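Local coordinates for protein endoglucanase A (Clostridium acetobutylicum, PDB 3IK2) that probably hydrolyses internal beta-1,4-glucosidic bonds of cellulose, as a family 44 glycoside hydrolase with a TIM-like barrel, at residues N400-Y405 / S410-T415. Sequence-based numbering, arbitrary orientation.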
ATOM      1  N   ASN A 400      13.761   6.446  -3.177  1.00  7.80           N
ATOM      2  CA  ASN A 400      14.593   7.612  -3.527  1.00  8.54           C
ATOM      3  C   ASN A 400      14.770   7.804  -5.021  1.00  9.21           C
ATOM      4  O   ASN A 400      14.924   8.929  -5.485  1.00  9.47           O
ATOM      5  CB  ASN A 400      15.961   7.539  -2.851  1.00  8.29           C
ATOM      6  CG  ASN A 400      15.863   7.775  -1.386  1.00  7.91           C
ATOM      7  OD1 ASN A 400      14.983   8.514  -0.952  1.00 10.36           O
ATOM      8  ND2 ASN A 400      16.732   7.135  -0.599  1.00  5.05           N
ATOM      9  N   LEU A 401      14.737   6.718  -5.784  1.00  9.11           N
ATOM     10  CA  LEU A 401      14.847   6.850  -7.232  1.00  9.65           C
ATOM     11  C   LEU A 401      13.713   7.692  -7.795  1.00  9.23           C
ATOM     12  O   LEU A 401      13.900   8.421  -8.748  1.00  9.06           O
ATOM     13  CB  LEU A 401      14.890   5.487  -7.935  1.00  8.96           C
ATOM     14  CG  LEU A 401      15.210   5.572  -9.437  1.00 10.04           C
ATOM     15  CD1 LEU A 401      16.650   6.029  -9.652  1.00  6.88           C
ATOM     16  CD2 LEU A 401      14.920   4.260 -10.175  1.00  9.40           C
ATOM     17  N   TYR A 402      12.534   7.585  -7.197  1.00 10.05           N
ATOM     18  CA  TYR A 402      11.415   8.386  -7.631  1.00 10.31           C
ATOM     19  C   TYR A 402      11.458   9.834  -7.154  1.00 11.41           C
ATOM     20  O   TYR A 402      11.327  10.744  -7.981  1.00 12.00           O
ATOM     21  CB  TYR A 402      10.091   7.701  -7.272  1.00 10.25           C
ATOM     22  CG  TYR A 402       9.767   6.582  -8.233  1.00  8.24           C
ATOM     23  CD1 TYR A 402       8.968   6.820  -9.353  1.00  4.96           C
ATOM     24  CD2 TYR A 402      10.309   5.303  -8.053  1.00  8.73           C
ATOM     25  CE1 TYR A 402       8.686   5.789 -10.263  1.00  6.18           C
ATOM     26  CE2 TYR A 402      10.031   4.246  -8.975  1.00  6.61           C
ATOM     27  CZ  TYR A 402       9.225   4.520 -10.077  1.00  6.13           C
ATOM     28  OH  TYR A 402       8.932   3.520 -10.973  1.00  7.53           O
ATOM     29  N   ASN A 403      11.676  10.044  -5.850  1.00 11.52           N
ATOM     30  CA  ASN A 403      11.432  11.353  -5.200  1.00 12.10           C
ATOM     31  C   ASN A 403      12.582  11.989  -4.423  1.00 12.07           C
ATOM     32  O   ASN A 403      12.433  13.027  -3.796  1.00 12.04           O
ATOM     33  CB  ASN A 403      10.214  11.266  -4.290  1.00 12.55           C
ATOM     34  CG  ASN A 403       8.973  10.911  -5.048  1.00 14.14           C
ATOM     35  OD1 ASN A 403       8.599  11.622  -5.974  1.00 15.29           O
ATOM     36  ND2 ASN A 403       8.350   9.780  -4.695  1.00 11.30           N
ATOM     37  N   ASN A 404      13.734  11.368  -4.462  1.00 12.53           N
ATOM     38  CA  ASN A 404      14.908  12.026  -3.940  1.00 13.43           C
ATOM     39  C   ASN A 404      16.140  11.405  -4.568  1.00 13.10           C
ATOM     40  O   ASN A 404      17.001  10.899  -3.883  1.00 13.07           O
ATOM     41  CB  ASN A 404      14.930  11.945  -2.415  1.00 12.82           C
ATOM     42  CG  ASN A 404      16.067  12.733  -1.815  1.00 14.23           C
ATOM     43  OD1 ASN A 404      16.588  13.652  -2.435  1.00 16.27           O
ATOM     44  ND2 ASN A 404      16.445  12.388  -0.592  1.00 14.18           N
ATOM     45  N   TYR A 405      16.182  11.403  -5.890  1.00 13.99           N
ATOM     46  CA  TYR A 405      17.266  10.725  -6.614  1.00 15.28           C
ATOM     47  C   TYR A 405      18.589  11.492  -6.534  1.00 15.99           C
ATOM     48  O   TYR A 405      19.662  10.895  -6.576  1.00 16.07           O
ATOM     49  CB  TYR A 405      16.873  10.476  -8.063  1.00 14.35           C
ATOM     50  CG  TYR A 405      16.403  11.715  -8.792  1.00 15.14           C
ATOM     51  CD1 TYR A 405      17.288  12.493  -9.518  1.00 14.55           C
ATOM     52  CD2 TYR A 405      15.076  12.102  -8.761  1.00 14.71           C
ATOM     53  CE1 TYR A 405      16.852  13.623 -10.196  1.00 15.66           C
ATOM     54  CE2 TYR A 405      14.642  13.227  -9.443  1.00 13.62           C
ATOM     55  CZ  TYR A 405      15.533  13.975 -10.154  1.00 13.87           C
ATOM     56  OH  TYR A 405      15.098  15.109 -10.809  1.00 16.07           O
ATOM     57  N   SER A 410      14.426  16.450  -5.489  1.00 22.91           N
ATOM     58  CA  SER A 410      13.846  16.503  -6.834  1.00 22.75           C
ATOM     59  C   SER A 410      13.005  15.236  -7.010  1.00 21.83           C
ATOM     60  O   SER A 410      13.390  14.140  -6.564  1.00 22.23           O
ATOM     61  CB  SER A 410      14.910  16.514  -7.941  1.00 22.38           C
ATOM     62  OG  SER A 410      15.846  17.550  -7.804  1.00 23.52           O
ATOM     63  N   LYS A 411      11.870  15.379  -7.663  1.00 20.40           N
ATOM     64  CA  LYS A 411      10.954  14.264  -7.737  1.00 19.94           C
ATOM     65  C   LYS A 411      10.455  13.925  -9.129  1.00 18.67           C
ATOM     66  O   LYS A 411      10.584  14.704 -10.072  1.00 19.44           O
ATOM     67  CB  LYS A 411       9.779  14.483  -6.790  1.00 20.21           C
ATOM     68  CG  LYS A 411       9.095  15.806  -6.915  1.00 21.37           C
ATOM     69  CD  LYS A 411       8.265  16.019  -5.685  1.00 23.28           C
ATOM     70  CE  LYS A 411       6.913  16.608  -6.036  1.00 25.90           C
ATOM     71  NZ  LYS A 411       7.045  17.943  -6.679  1.00 27.72           N
ATOM     72  N   TYR A 412       9.919  12.726  -9.224  1.00 17.01           N
ATOM     73  CA  TYR A 412       9.242  12.210 -10.398  1.00 14.73           C
ATOM     74  C   TYR A 412       8.054  13.109 -10.789  1.00 14.17           C
ATOM     75  O   TYR A 412       7.583  13.915  -9.974  1.00 15.17           O
ATOM     76  CB  TYR A 412       8.812  10.762 -10.097  1.00 13.45           C
ATOM     77  CG  TYR A 412       8.512   9.961 -11.335  1.00 11.65           C
ATOM     78  CD1 TYR A 412       9.503   9.713 -12.270  1.00  8.73           C
ATOM     79  CD2 TYR A 412       7.229   9.487 -11.584  1.00  9.12           C
ATOM     80  CE1 TYR A 412       9.241   9.014 -13.426  1.00 10.21           C
ATOM     81  CE2 TYR A 412       6.957   8.767 -12.743  1.00  9.18           C
ATOM     82  CZ  TYR A 412       7.974   8.526 -13.645  1.00  9.65           C
ATOM     83  OH  TYR A 412       7.725   7.827 -14.793  1.00 11.38           O
ATOM     84  N   GLY A 413       7.586  13.001 -12.029  1.00 12.98           N
ATOM     85  CA  GLY A 413       6.444  13.802 -12.509  1.00 11.64           C
ATOM     86  C   GLY A 413       5.110  13.347 -11.920  1.00 10.85           C
ATOM     87  O   GLY A 413       5.024  12.286 -11.350  1.00 10.94           O
ATOM     88  N   ASP A 414       4.076  14.157 -12.084  1.00 10.26           N
ATOM     89  CA  ASP A 414       2.752  13.893 -11.548  1.00 10.39           C
ATOM     90  C   ASP A 414       1.804  13.343 -12.616  1.00  9.99           C
ATOM     91  O   ASP A 414       0.665  13.005 -12.324  1.00 10.06           O
ATOM     92  CB  ASP A 414       2.166  15.170 -10.922  1.00 10.24           C
ATOM     93  CG  ASP A 414       2.084  16.334 -11.911  1.00 13.43           C
ATOM     94  OD1 ASP A 414       2.369  16.166 -13.119  1.00 17.16           O
ATOM     95  OD2 ASP A 414       1.734  17.447 -11.485  1.00 19.30           O
ATOM     96  N   THR A 415       2.279  13.248 -13.857  1.00 10.38           N
ATOM     97  CA  THR A 415       1.428  12.775 -14.961  1.00 10.19           C
ATOM     98  C   THR A 415       2.148  11.711 -15.754  1.00  9.86           C
ATOM     99  O   THR A 415       3.132  12.013 -16.410  1.00  9.27           O
ATOM    100  CB  THR A 415       1.046  13.924 -15.924  1.00 10.45           C
ATOM    101  OG1 THR A 415       0.731  15.094 -15.166  1.00 11.27           O
ATOM    102  CG2 THR A 415      -0.147  13.544 -16.805  1.00 10.30           C
TER
HETATM  103  O   HOH W   1       6.428  12.372  -7.231  1.00 20.72           O
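The side chains of Tyr-402 and Tyr-412 run alongside each other in the same direction, and their rings form a T-shaped pair. The edge of Tyr-402 is turned to one face of Tyr-412, with the planes at 73° and the centroids 5.1 Å apart. Between the two side chains, the closest atoms are CD1 of Tyr-402 and CG of Tyr-412, 3.7 Å apart. In Tyr-412, CG is anti to the backbone N (chi1 -161°), which carries the ring along the flank of Tyr-402. The N-H of Tyr-412 also gives a weak, bent hydrogen bond to the carbonyl O of Tyr-402. The hydroxyl of Tyr-402 is held by the carbonyl O of Ala-368, on helix 361-376. Helix 393-403 follows the last strand of the catalytic barrel, and 410-415 leads into strand 415-421 of the beta domain. This is the junction of the two domains, and both tyrosines also pack on Tyr-430 and Ile-444 of the beta sheet. One residue on from Tyr-402, OD1 of Asn-403 touches CB of Lys-411 at 3.2 Å. A water donates to this OD1 at 2.6 Å and, weakly, to the carbonyl O of Tyr-412. The Tyr-405 ring lies against Ser-410, with CE2 3.3 Å from the serine O and OH 3.2 Å from CB, without a hydrogen bond. The serine OG is hydrogen-bonded to Asp-406, and the Tyr-405 ring meets Trp-472 edge-to-face.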